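Local coordinates for protein hyaluronoglucosaminidase (PDB 1FCQ) that probably hydrolyses hyaluronan, as the family 56 glycosidase of honeybee venom in which it is a major allergen, at residues Y14-T19 and I299-S304; V78-N83 and R155-Y160; L132-V137 and R148-A153; P224-R229 and P264-K269. One frame throughout, in Å; residues are numbered along the deposited sequence.

Contact 1. Residues Y14-T19 and I299-S304; sequences YWNVPT and IIWGSS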
# COMPACT_ATOMS: atom_id res chain seq x y z
N TYR A 14 -8.77 9.50 6.23
CA TYR A 14 -9.06 9.75 4.81
C TYR A 14 -9.99 8.76 4.14
O TYR A 14 -9.88 7.55 4.34
CB TYR A 14 -7.73 9.71 4.02
CG TYR A 14 -6.80 10.85 4.36
CD1 TYR A 14 -5.88 10.74 5.39
CD2 TYR A 14 -6.89 12.04 3.64
CE1 TYR A 14 -5.05 11.82 5.68
CE2 TYR A 14 -6.05 13.10 3.93
CZ TYR A 14 -5.14 12.97 4.95
OH TYR A 14 -4.30 14.03 5.26
N TRP A 15 -10.90 9.31 3.31
CA TRP A 15 -11.80 8.43 2.57
C TRP A 15 -11.15 7.99 1.27
O TRP A 15 -10.93 8.83 0.40
CB TRP A 15 -13.09 9.19 2.25
CG TRP A 15 -14.24 8.36 1.75
CD1 TRP A 15 -14.83 8.42 0.52
CD2 TRP A 15 -14.98 7.38 2.49
NE1 TRP A 15 -15.88 7.54 0.44
CE2 TRP A 15 -15.99 6.89 1.65
CE3 TRP A 15 -14.89 6.88 3.79
CZ2 TRP A 15 -16.91 5.92 2.05
CZ3 TRP A 15 -15.80 5.92 4.20
CH2 TRP A 15 -16.78 5.45 3.33
N ASN A 16 -10.86 6.69 1.13
CA ASN A 16 -10.27 6.19 -0.11
C ASN A 16 -11.09 5.01 -0.65
O ASN A 16 -10.63 4.02 -1.19
CB ASN A 16 -8.80 5.83 0.08
CG ASN A 16 -8.02 5.58 -1.20
OD1 ASN A 16 -7.13 4.71 -1.24
ND2 ASN A 16 -8.29 6.33 -2.28
N VAL A 17 -12.40 5.13 -0.41
CA VAL A 17 -13.37 4.12 -0.89
C VAL A 17 -13.93 4.70 -2.18
O VAL A 17 -14.27 5.89 -2.19
CB VAL A 17 -14.48 3.92 0.16
CG1 VAL A 17 -15.53 2.95 -0.37
CG2 VAL A 17 -13.96 3.39 1.48
N PRO A 18 -14.11 3.93 -3.24
CA PRO A 18 -14.53 4.45 -4.52
C PRO A 18 -16.03 4.64 -4.66
O PRO A 18 -16.63 4.17 -5.63
CB PRO A 18 -13.99 3.44 -5.52
CG PRO A 18 -14.01 2.16 -4.76
CD PRO A 18 -13.67 2.52 -3.33
N THR A 19 -16.57 5.42 -3.75
CA THR A 19 -18.00 5.72 -3.75
C THR A 19 -18.39 6.59 -4.92
O THR A 19 -19.58 6.69 -5.22
CB THR A 19 -18.44 6.32 -2.40
OG1 THR A 19 -17.50 7.31 -1.97
CG2 THR A 19 -18.50 5.21 -1.35
N ILE A 299 -6.25 5.55 6.57
CA ILE A 299 -6.91 5.68 5.28
C ILE A 299 -7.86 4.50 5.09
O ILE A 299 -7.44 3.35 5.18
CB ILE A 299 -5.83 5.67 4.16
CG1 ILE A 299 -4.96 6.92 4.30
CG2 ILE A 299 -6.49 5.64 2.79
CD1 ILE A 299 -3.59 6.77 3.67
N ILE A 300 -9.13 4.82 4.88
CA ILE A 300 -10.13 3.76 4.70
C ILE A 300 -10.20 3.44 3.21
O ILE A 300 -10.55 4.30 2.40
CB ILE A 300 -11.51 4.21 5.18
CG1 ILE A 300 -11.41 4.63 6.65
CG2 ILE A 300 -12.54 3.10 4.97
CD1 ILE A 300 -12.67 5.34 7.13
N TRP A 301 -9.91 2.21 2.84
CA TRP A 301 -9.91 1.81 1.45
C TRP A 301 -11.11 0.92 1.13
O TRP A 301 -11.64 0.29 2.02
CB TRP A 301 -8.59 1.06 1.17
CG TRP A 301 -8.43 0.63 -0.26
CD1 TRP A 301 -8.08 1.42 -1.32
CD2 TRP A 301 -8.65 -0.68 -0.79
NE1 TRP A 301 -8.06 0.67 -2.48
CE2 TRP A 301 -8.41 -0.62 -2.17
CE3 TRP A 301 -9.01 -1.90 -0.22
CZ2 TRP A 301 -8.53 -1.73 -2.99
CZ3 TRP A 301 -9.13 -3.02 -1.05
CH2 TRP A 301 -8.91 -2.92 -2.43
N GLY A 302 -11.46 0.92 -0.15
CA GLY A 302 -12.47 -0.03 -0.63
C GLY A 302 -12.11 -0.48 -2.04
O GLY A 302 -11.44 0.23 -2.78
N SER A 303 -12.61 -1.64 -2.43
CA SER A 303 -12.44 -2.20 -3.75
C SER A 303 -13.62 -1.79 -4.63
O SER A 303 -14.76 -1.85 -4.17
CB SER A 303 -12.38 -3.72 -3.66
OG SER A 303 -12.37 -4.35 -4.92
N SER A 304 -13.36 -1.51 -5.89
CA SER A 304 -14.39 -1.14 -6.85
C SER A 304 -15.47 -2.21 -7.00
O SER A 304 -16.67 -1.92 -7.12
CB SER A 304 -13.71 -0.89 -8.19
OG SER A 304 -14.64 -0.81 -9.25
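I299 overlaps the roots of two alternate residues of strand 12-16, its CG2 resting 3.6 Å from N16 CB and its CG1 3.9 Å from Y14 CB. These three side chains share one face of the parallel sheet with W301, the face met by I51 and I53 of strand 51-55. The other face belongs to W15 and I300 and is covered by helix 310-328; just past the strand, V17 CG2 comes over to I300 CG2 at 3.8 Å. Between the strands I300 uses both ends of its backbone. Its N donates an almost straight bond to Y14 O (2.9 Å), while its O takes the N-H of N16 (2.7 Å), bent to 137° at the hydrogen. The ladder fades at G302 N, whose bond to N16 O is weak. With CG anti to the backbone N (chi1 -167°), the amide of N16 reaches the pyrrole edge of W301, OD1 lying 3.4 Å from CD1. The hydrogen bond of that oxygen goes to Y265 OH, and that of W301 NE1 to Y55 OH. The chemistry thus implies two jobs: main-chain bonds join the first and last barrel strands, while N16 OD1 and W301 NE1 each find a tyrosine hydroxyl.

Contact 2. Residues V78-N83 and R155-Y160; sequences VPQLGN and RRFEKY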
# COMPACT_ATOMS: atom_id res chain seq x y z
N VAL A 78 11.66 -9.17 -14.03
CA VAL A 78 12.44 -8.76 -12.86
C VAL A 78 13.05 -7.39 -13.20
O VAL A 78 13.33 -7.08 -14.35
CB VAL A 78 13.57 -9.73 -12.52
CG1 VAL A 78 13.06 -10.96 -11.77
CG2 VAL A 78 14.36 -10.16 -13.76
N PRO A 79 13.22 -6.53 -12.21
CA PRO A 79 13.67 -5.16 -12.42
C PRO A 79 15.02 -5.03 -13.11
O PRO A 79 15.21 -4.07 -13.88
CB PRO A 79 13.62 -4.54 -11.04
CG PRO A 79 13.66 -5.68 -10.09
CD PRO A 79 12.89 -6.81 -10.78
N GLN A 80 15.93 -5.96 -12.90
CA GLN A 80 17.24 -5.94 -13.54
C GLN A 80 17.16 -6.18 -15.04
O GLN A 80 18.17 -6.02 -15.72
CB GLN A 80 18.22 -6.90 -12.87
CG GLN A 80 17.85 -8.37 -12.91
CD GLN A 80 17.07 -8.90 -11.73
OE1 GLN A 80 17.31 -10.04 -11.28
NE2 GLN A 80 16.15 -8.11 -11.20
N LEU A 81 16.02 -6.62 -15.59
CA LEU A 81 15.85 -6.75 -17.02
C LEU A 81 14.87 -5.70 -17.54
O LEU A 81 14.47 -5.70 -18.70
CB LEU A 81 15.33 -8.14 -17.38
CG LEU A 81 16.28 -9.31 -17.15
CD1 LEU A 81 15.55 -10.63 -17.42
CD2 LEU A 81 17.53 -9.18 -18.01
N GLY A 82 14.44 -4.78 -16.67
CA GLY A 82 13.45 -3.80 -17.05
C GLY A 82 13.98 -2.56 -17.75
O GLY A 82 15.13 -2.15 -17.57
N ASN A 83 13.12 -1.94 -18.52
CA ASN A 83 13.40 -0.70 -19.24
C ASN A 83 12.88 0.45 -18.37
O ASN A 83 11.67 0.69 -18.33
CB ASN A 83 12.70 -0.71 -20.60
CG ASN A 83 13.08 0.48 -21.46
OD1 ASN A 83 13.31 1.57 -20.95
ND2 ASN A 83 13.15 0.26 -22.77
N ARG A 155 22.06 -9.32 -5.67
CA ARG A 155 22.58 -7.97 -5.86
C ARG A 155 21.93 -7.23 -7.01
O ARG A 155 21.50 -6.08 -6.86
CB ARG A 155 24.11 -8.04 -6.07
CG ARG A 155 24.72 -6.66 -6.19
CD ARG A 155 26.12 -6.70 -6.82
NE ARG A 155 26.14 -5.58 -7.77
CZ ARG A 155 26.12 -5.60 -9.08
NH1 ARG A 155 26.17 -6.72 -9.79
NH2 ARG A 155 26.09 -4.43 -9.70
N ARG A 156 21.81 -7.88 -8.17
CA ARG A 156 21.21 -7.25 -9.34
C ARG A 156 19.73 -6.98 -9.11
O ARG A 156 19.25 -5.88 -9.42
CB ARG A 156 21.38 -8.12 -10.59
CG ARG A 156 22.82 -8.24 -11.07
CD ARG A 156 22.80 -9.13 -12.31
NE ARG A 156 24.10 -9.45 -12.86
CZ ARG A 156 24.39 -10.21 -13.91
NH1 ARG A 156 23.49 -10.82 -14.67
NH2 ARG A 156 25.68 -10.36 -14.23
N PHE A 157 19.03 -7.95 -8.52
CA PHE A 157 17.60 -7.70 -8.25
C PHE A 157 17.42 -6.51 -7.32
O PHE A 157 16.58 -5.65 -7.60
CB PHE A 157 16.94 -8.95 -7.65
CG PHE A 157 15.51 -8.72 -7.23
CD1 PHE A 157 14.49 -8.97 -8.13
CD2 PHE A 157 15.22 -8.25 -5.96
CE1 PHE A 157 13.17 -8.75 -7.75
CE2 PHE A 157 13.90 -8.02 -5.59
CZ PHE A 157 12.88 -8.28 -6.49
N GLU A 158 18.18 -6.48 -6.23
CA GLU A 158 18.01 -5.38 -5.27
C GLU A 158 18.46 -4.05 -5.85
O GLU A 158 17.84 -3.00 -5.59
CB GLU A 158 18.74 -5.70 -3.96
CG GLU A 158 18.08 -6.90 -3.30
CD GLU A 158 18.55 -7.22 -1.90
OE1 GLU A 158 19.62 -6.73 -1.48
OE2 GLU A 158 17.85 -7.94 -1.19
N LYS A 159 19.55 -4.05 -6.62
CA LYS A 159 20.02 -2.82 -7.24
C LYS A 159 18.95 -2.17 -8.13
O LYS A 159 18.62 -0.99 -7.95
CB LYS A 159 21.27 -3.11 -8.07
CG LYS A 159 21.77 -1.93 -8.89
CD LYS A 159 23.18 -2.29 -9.36
CE LYS A 159 23.88 -1.08 -9.93
NZ LYS A 159 23.55 -0.87 -11.36
N TYR A 160 18.37 -2.98 -9.03
CA TYR A 160 17.39 -2.44 -9.97
C TYR A 160 16.01 -2.30 -9.36
O TYR A 160 15.26 -1.42 -9.75
CB TYR A 160 17.45 -3.25 -11.29
CG TYR A 160 18.80 -2.96 -11.94
CD1 TYR A 160 19.87 -3.83 -11.77
CD2 TYR A 160 18.99 -1.78 -12.65
CE1 TYR A 160 21.10 -3.54 -12.33
CE2 TYR A 160 20.22 -1.48 -13.20
CZ TYR A 160 21.26 -2.37 -13.04
OH TYR A 160 22.49 -2.08 -13.59
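Q80 sits on F157 and Y160 where a short 3-10 turn, residues 79-81, leans on the long helix 146-175 outside the TIM barrel's strands. It has the most surface buried here, followed by P79 and F157, and no hydrogen bond crosses between the two segments. The side chain of Q80 starts with CG between its backbone N and carbonyl carbon (chi1 62°) and then bends sharply at chi2, which brings the amide back across the helix surface. There NE2 lies 3.3 Å from F157 CA and 3.6 Å from F157 CD1, with the amide plane nearly perpendicular to the phenyl ring, 79° apart. The other end of the amide is held by the neighbouring helix 127-140, through a hydrogen bond between Q80 OE1 and S133 OG.

P79 bridges the two aromatic residues one helical turn apart. Its CD meets F157 CE1 at 3.6 Å, obliquely to the ring, and its CB lies 4.0 Å from Y160 CB; W115 also touches this proline. Y160 fits beneath the turn by its stem: CB is 3.5 Å from Q80 N, and ring carbon CD1 is 3.7 Å from Q80 CB, an oblique approach. Farther out along the same tyrosine, the hydroxyl OH accepts a hydrogen bond from K159 NZ, 2.7 Å away.

Contact 3. Residues L132-V137 and R148-A153; sequences LSVEVV and RVEQEA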
# COMPACT_ATOMS: atom_id res chain seq x y z
N LEU A 132 13.71 -16.39 -11.36
CA LEU A 132 14.10 -15.78 -12.61
C LEU A 132 15.41 -15.02 -12.46
O LEU A 132 16.22 -15.06 -13.38
CB LEU A 132 13.01 -14.86 -13.16
CG LEU A 132 13.33 -14.16 -14.47
CD1 LEU A 132 13.65 -15.15 -15.59
CD2 LEU A 132 12.18 -13.25 -14.88
N SER A 133 15.59 -14.37 -11.31
CA SER A 133 16.84 -13.64 -11.09
C SER A 133 18.04 -14.59 -11.21
O SER A 133 19.03 -14.25 -11.84
CB SER A 133 16.85 -12.98 -9.71
OG SER A 133 15.82 -12.01 -9.62
N VAL A 134 17.96 -15.72 -10.52
CA VAL A 134 19.03 -16.72 -10.55
C VAL A 134 19.17 -17.33 -11.94
O VAL A 134 20.30 -17.46 -12.45
CB VAL A 134 18.78 -17.80 -9.50
CG1 VAL A 134 19.82 -18.92 -9.65
CG2 VAL A 134 18.84 -17.22 -8.09
N GLU A 135 18.06 -17.67 -12.59
CA GLU A 135 18.12 -18.24 -13.93
C GLU A 135 18.87 -17.36 -14.91
O GLU A 135 19.69 -17.82 -15.71
CB GLU A 135 16.71 -18.54 -14.42
CG GLU A 135 16.52 -18.95 -15.86
CD GLU A 135 15.06 -18.90 -16.28
OE1 GLU A 135 14.16 -18.74 -15.42
OE2 GLU A 135 14.83 -19.01 -17.50
N VAL A 136 18.62 -16.05 -14.89
CA VAL A 136 19.27 -15.10 -15.78
C VAL A 136 20.78 -15.06 -15.53
O VAL A 136 21.53 -15.06 -16.51
CB VAL A 136 18.63 -13.71 -15.55
CG1 VAL A 136 19.44 -12.60 -16.20
CG2 VAL A 136 17.21 -13.74 -16.11
N VAL A 137 21.19 -15.08 -14.26
CA VAL A 137 22.62 -15.06 -13.94
C VAL A 137 23.26 -16.36 -14.44
O VAL A 137 24.34 -16.32 -15.04
CB VAL A 137 22.93 -14.88 -12.46
CG1 VAL A 137 24.44 -14.95 -12.18
CG2 VAL A 137 22.44 -13.52 -11.96
N ARG A 148 28.57 -17.40 -6.14
CA ARG A 148 28.69 -16.20 -6.96
C ARG A 148 27.37 -15.94 -7.70
O ARG A 148 26.90 -14.80 -7.76
CB ARG A 148 29.87 -16.31 -7.91
CG ARG A 148 30.19 -15.05 -8.69
CD ARG A 148 31.64 -15.00 -9.10
NE ARG A 148 32.15 -13.76 -9.62
CZ ARG A 148 31.82 -12.50 -9.45
NH1 ARG A 148 30.80 -12.13 -8.69
NH2 ARG A 148 32.49 -11.53 -10.07
N VAL A 149 26.78 -17.00 -8.24
CA VAL A 149 25.50 -16.86 -8.95
C VAL A 149 24.44 -16.31 -8.01
O VAL A 149 23.74 -15.36 -8.38
CB VAL A 149 25.05 -18.22 -9.52
CG1 VAL A 149 23.59 -18.14 -9.99
CG2 VAL A 149 25.94 -18.68 -10.66
N GLU A 150 24.26 -16.94 -6.85
CA GLU A 150 23.24 -16.50 -5.90
C GLU A 150 23.45 -15.06 -5.46
O GLU A 150 22.51 -14.25 -5.41
CB GLU A 150 23.26 -17.43 -4.68
CG GLU A 150 22.73 -18.82 -5.04
CD GLU A 150 21.24 -18.78 -5.28
OE1 GLU A 150 20.58 -17.78 -4.92
OE2 GLU A 150 20.70 -19.76 -5.84
N GLN A 151 24.69 -14.74 -5.13
CA GLN A 151 25.07 -13.38 -4.69
C GLN A 151 24.77 -12.33 -5.75
O GLN A 151 24.23 -11.24 -5.49
CB GLN A 151 26.55 -13.49 -4.36
CG GLN A 151 27.49 -12.32 -4.36
CD GLN A 151 28.92 -12.79 -4.10
OE1 GLN A 151 29.82 -12.64 -4.92
NE2 GLN A 151 29.12 -13.41 -2.94
N GLU A 152 25.11 -12.64 -7.00
CA GLU A 152 24.86 -11.76 -8.13
C GLU A 152 23.37 -11.57 -8.38
O GLU A 152 22.90 -10.46 -8.61
CB GLU A 152 25.58 -12.30 -9.37
CG GLU A 152 25.44 -11.42 -10.60
CD GLU A 152 26.22 -10.12 -10.53
OE1 GLU A 152 26.85 -9.87 -9.50
OE2 GLU A 152 26.19 -9.35 -11.51
N ALA A 153 22.60 -12.65 -8.33
CA ALA A 153 21.16 -12.58 -8.53
C ALA A 153 20.51 -11.62 -7.53
O ALA A 153 19.73 -10.75 -7.92
CB ALA A 153 20.55 -13.97 -8.36
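E152 OE2 is gripped by two arginines about one turn further along its own helix, with salt bridges from R156 NE and R155 NH1, while the methylene CG of E152 lies 3.9 Å from V137 CG2 across the contact. The chain of E152 bends at chi2, which lets the carbon part face V137 as the carboxylate turns to the arginines. V137 is the most covered residue here. Its two methyls straddle the backbone of helix 146-175: CG1 lies 3.9 Å from V149 O, and CG2 comes to 3.7 Å from A153 N. A turn earlier V134 does something similar with side chains, its CG2 3.7 Å from A153 CB and its CG1 3.9 Å from V149 CG1, the two valines crossing at about a right angle. E150 covers the outer flank, its chain folded back (chi2 -71°) to set OE1 3.7 Å from V134 CG2. No hydrogen bond joins the segments. With A153 at the crossing, the axes lie 8.5 Å apart at 122°. This is the apolar seam between two consecutive helices, 127-140 and 146-175, in the excursion between barrel strands 107-111 and 180-183.

Contact 4. Residues P224-R229 and P264-K269; sequences PSVYLR and PYYWYK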
# COMPACT_ATOMS: atom_id res chain seq x y z
N PRO A 224 1.53 1.46 6.00
CA PRO A 224 1.46 0.03 6.27
C PRO A 224 0.03 -0.44 6.05
O PRO A 224 -0.88 0.32 6.40
CB PRO A 224 1.93 -0.10 7.73
CG PRO A 224 1.53 1.22 8.31
CD PRO A 224 1.91 2.21 7.22
N SER A 225 -0.13 -1.60 5.42
CA SER A 225 -1.51 -2.10 5.23
C SER A 225 -1.87 -2.99 6.42
O SER A 225 -1.16 -3.95 6.72
CB SER A 225 -1.56 -2.89 3.94
OG SER A 225 -2.85 -3.48 3.76
N VAL A 226 -2.98 -2.69 7.11
CA VAL A 226 -3.37 -3.39 8.33
C VAL A 226 -4.71 -4.09 8.18
O VAL A 226 -5.53 -4.10 9.09
CB VAL A 226 -3.33 -2.45 9.55
CG1 VAL A 226 -1.91 -1.89 9.75
CG2 VAL A 226 -4.30 -1.30 9.51
N TYR A 227 -4.90 -4.71 7.02
CA TYR A 227 -6.16 -5.43 6.77
C TYR A 227 -6.27 -6.65 7.68
O TYR A 227 -5.32 -7.42 7.85
CB TYR A 227 -6.26 -5.80 5.30
CG TYR A 227 -6.19 -4.67 4.30
CD1 TYR A 227 -6.23 -3.34 4.69
CD2 TYR A 227 -6.08 -4.96 2.93
CE1 TYR A 227 -6.15 -2.33 3.75
CE2 TYR A 227 -6.04 -3.94 1.99
CZ TYR A 227 -6.05 -2.63 2.42
OH TYR A 227 -5.98 -1.60 1.51
N LEU A 228 -7.44 -6.78 8.32
CA LEU A 228 -7.64 -7.88 9.24
C LEU A 228 -7.96 -9.21 8.56
O LEU A 228 -8.41 -9.26 7.42
CB LEU A 228 -8.79 -7.59 10.22
CG LEU A 228 -8.74 -6.21 10.89
CD1 LEU A 228 -9.84 -6.11 11.94
CD2 LEU A 228 -7.36 -5.98 11.49
N ARG A 229 -7.62 -10.28 9.28
CA ARG A 229 -7.94 -11.62 8.82
C ARG A 229 -9.00 -12.21 9.76
O ARG A 229 -8.97 -11.98 10.96
CB ARG A 229 -6.72 -12.52 8.70
CG ARG A 229 -5.83 -12.10 7.52
CD ARG A 229 -4.98 -13.28 7.07
NE ARG A 229 -4.20 -13.80 8.20
CZ ARG A 229 -3.08 -13.23 8.64
NH1 ARG A 229 -2.62 -12.15 8.04
NH2 ARG A 229 -2.44 -13.77 9.66
N PRO A 264 -1.84 4.29 8.30
CA PRO A 264 -2.11 2.91 7.94
C PRO A 264 -3.30 2.81 6.98
O PRO A 264 -4.30 3.51 7.10
CB PRO A 264 -2.48 2.24 9.27
CG PRO A 264 -1.72 3.06 10.27
CD PRO A 264 -1.87 4.48 9.77
N TYR A 265 -3.19 1.88 6.04
CA TYR A 265 -4.25 1.55 5.09
C TYR A 265 -5.18 0.57 5.80
O TYR A 265 -4.72 -0.46 6.34
CB TYR A 265 -3.65 0.95 3.80
CG TYR A 265 -3.86 1.92 2.66
CD1 TYR A 265 -3.05 3.05 2.51
CD2 TYR A 265 -4.91 1.78 1.78
CE1 TYR A 265 -3.30 3.98 1.52
CE2 TYR A 265 -5.16 2.68 0.75
CZ TYR A 265 -4.35 3.79 0.63
OH TYR A 265 -4.57 4.73 -0.34
N TYR A 266 -6.47 0.88 5.83
CA TYR A 266 -7.45 0.08 6.56
C TYR A 266 -8.60 -0.34 5.66
O TYR A 266 -9.14 0.47 4.92
CB TYR A 266 -8.00 0.98 7.67
CG TYR A 266 -8.75 0.26 8.77
CD1 TYR A 266 -8.11 -0.16 9.92
CD2 TYR A 266 -10.12 0.02 8.65
CE1 TYR A 266 -8.78 -0.84 10.93
CE2 TYR A 266 -10.81 -0.62 9.66
CZ TYR A 266 -10.14 -1.04 10.79
OH TYR A 266 -10.85 -1.71 11.77
N TRP A 267 -8.96 -1.62 5.74
CA TRP A 267 -10.06 -2.09 4.88
C TRP A 267 -11.22 -2.51 5.78
O TRP A 267 -10.97 -3.01 6.87
CB TRP A 267 -9.64 -3.23 3.98
CG TRP A 267 -10.55 -3.61 2.85
CD1 TRP A 267 -11.52 -2.86 2.26
CD2 TRP A 267 -10.49 -4.84 2.11
NE1 TRP A 267 -12.10 -3.56 1.21
CE2 TRP A 267 -11.47 -4.76 1.10
CE3 TRP A 267 -9.71 -6.00 2.20
CZ2 TRP A 267 -11.70 -5.80 0.20
CZ3 TRP A 267 -9.93 -7.02 1.30
CH2 TRP A 267 -10.92 -6.92 0.31
N TYR A 268 -12.43 -2.29 5.29
CA TYR A 268 -13.62 -2.68 6.06
C TYR A 268 -14.07 -4.09 5.74
O TYR A 268 -15.11 -4.53 6.24
CB TYR A 268 -14.76 -1.66 5.86
CG TYR A 268 -15.21 -1.60 4.41
CD1 TYR A 268 -16.25 -2.44 4.02
CD2 TYR A 268 -14.64 -0.79 3.46
CE1 TYR A 268 -16.68 -2.45 2.71
CE2 TYR A 268 -15.06 -0.78 2.14
CZ TYR A 268 -16.10 -1.63 1.77
OH TYR A 268 -16.55 -1.67 0.48
N LYS A 269 -13.30 -4.85 4.97
CA LYS A 269 -13.58 -6.25 4.70
C LYS A 269 -12.42 -7.09 5.25
O LYS A 269 -11.31 -6.57 5.38
CB LYS A 269 -13.64 -6.55 3.20
CG LYS A 269 -14.71 -5.78 2.43
CD LYS A 269 -16.08 -6.33 2.80
CE LYS A 269 -17.09 -5.94 1.73
NZ LYS A 269 -18.46 -6.38 2.13
O HOH W 1 -8.02 -2.93 8.21
O HOH W 2 -9.56 -5.47 7.06
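W267 lays its CB over one face of the Y227 ring, 3.6 Å from the centroid, and from there its indole turns an edge toward that same face. The phenol and the five-membered ring are 5.3 Å apart between centroids, their planes at 51°, an edge-to-face pair. The opposite face of Y227 carries S225 OG, an oxygen hydrogen-bonded to Y184 OH, 3.3 Å above the plane and over its centre, so the ring is sandwiched between the two. Its CG stands anti to the carbonyl carbon (chi1 -58°), and the phenol runs alongside Y265, both pointing the same way; Y227 OH ends 3.6 Å from Y265 CD2, at the edge of that ring. V226 faces differently: CG2 packs obliquely on P264 CB and on the Y266 ring.

Two backbone bonds fix the start of the contact, Y265 N to P224 O (2.8 Å) and V226 N to Y265 O (2.9 Å, almost straight). Beyond them the chains part and waters take over. One accepts from W267 N and also lies 2.9 Å from V226 O; the other accepts from L228 N, 2.8 Å away, and also bridges to W267 O and K269 O. The segments follow on, or end, the neighbouring parallel strands 221-222 and 261-267, so this is the C-terminal end of the TIM barrel, where such enzymes carry their active sites.

In the fold
From the N terminus, contact 1 opens first and closes last: strand 12-16 waits some 280 residues for strand 297-301, and the other three contacts are nested inside that loop. Contact 2 opens next, at the turn before helix 84-98, and closes on helix 146-175; contact 3 lies wholly within it, joining helix 127-140 to the same long helix. The two touch, through Q80 and S133. Contact 4 follows in series, linking the segment after strand 221-222 to strand 261-267. None cross. Contacts 1 and 4, centres 11 Å apart, share the four-stranded sheet, whereas contact 2 lies 32 Å from contact 1, among helices across the chain's centre.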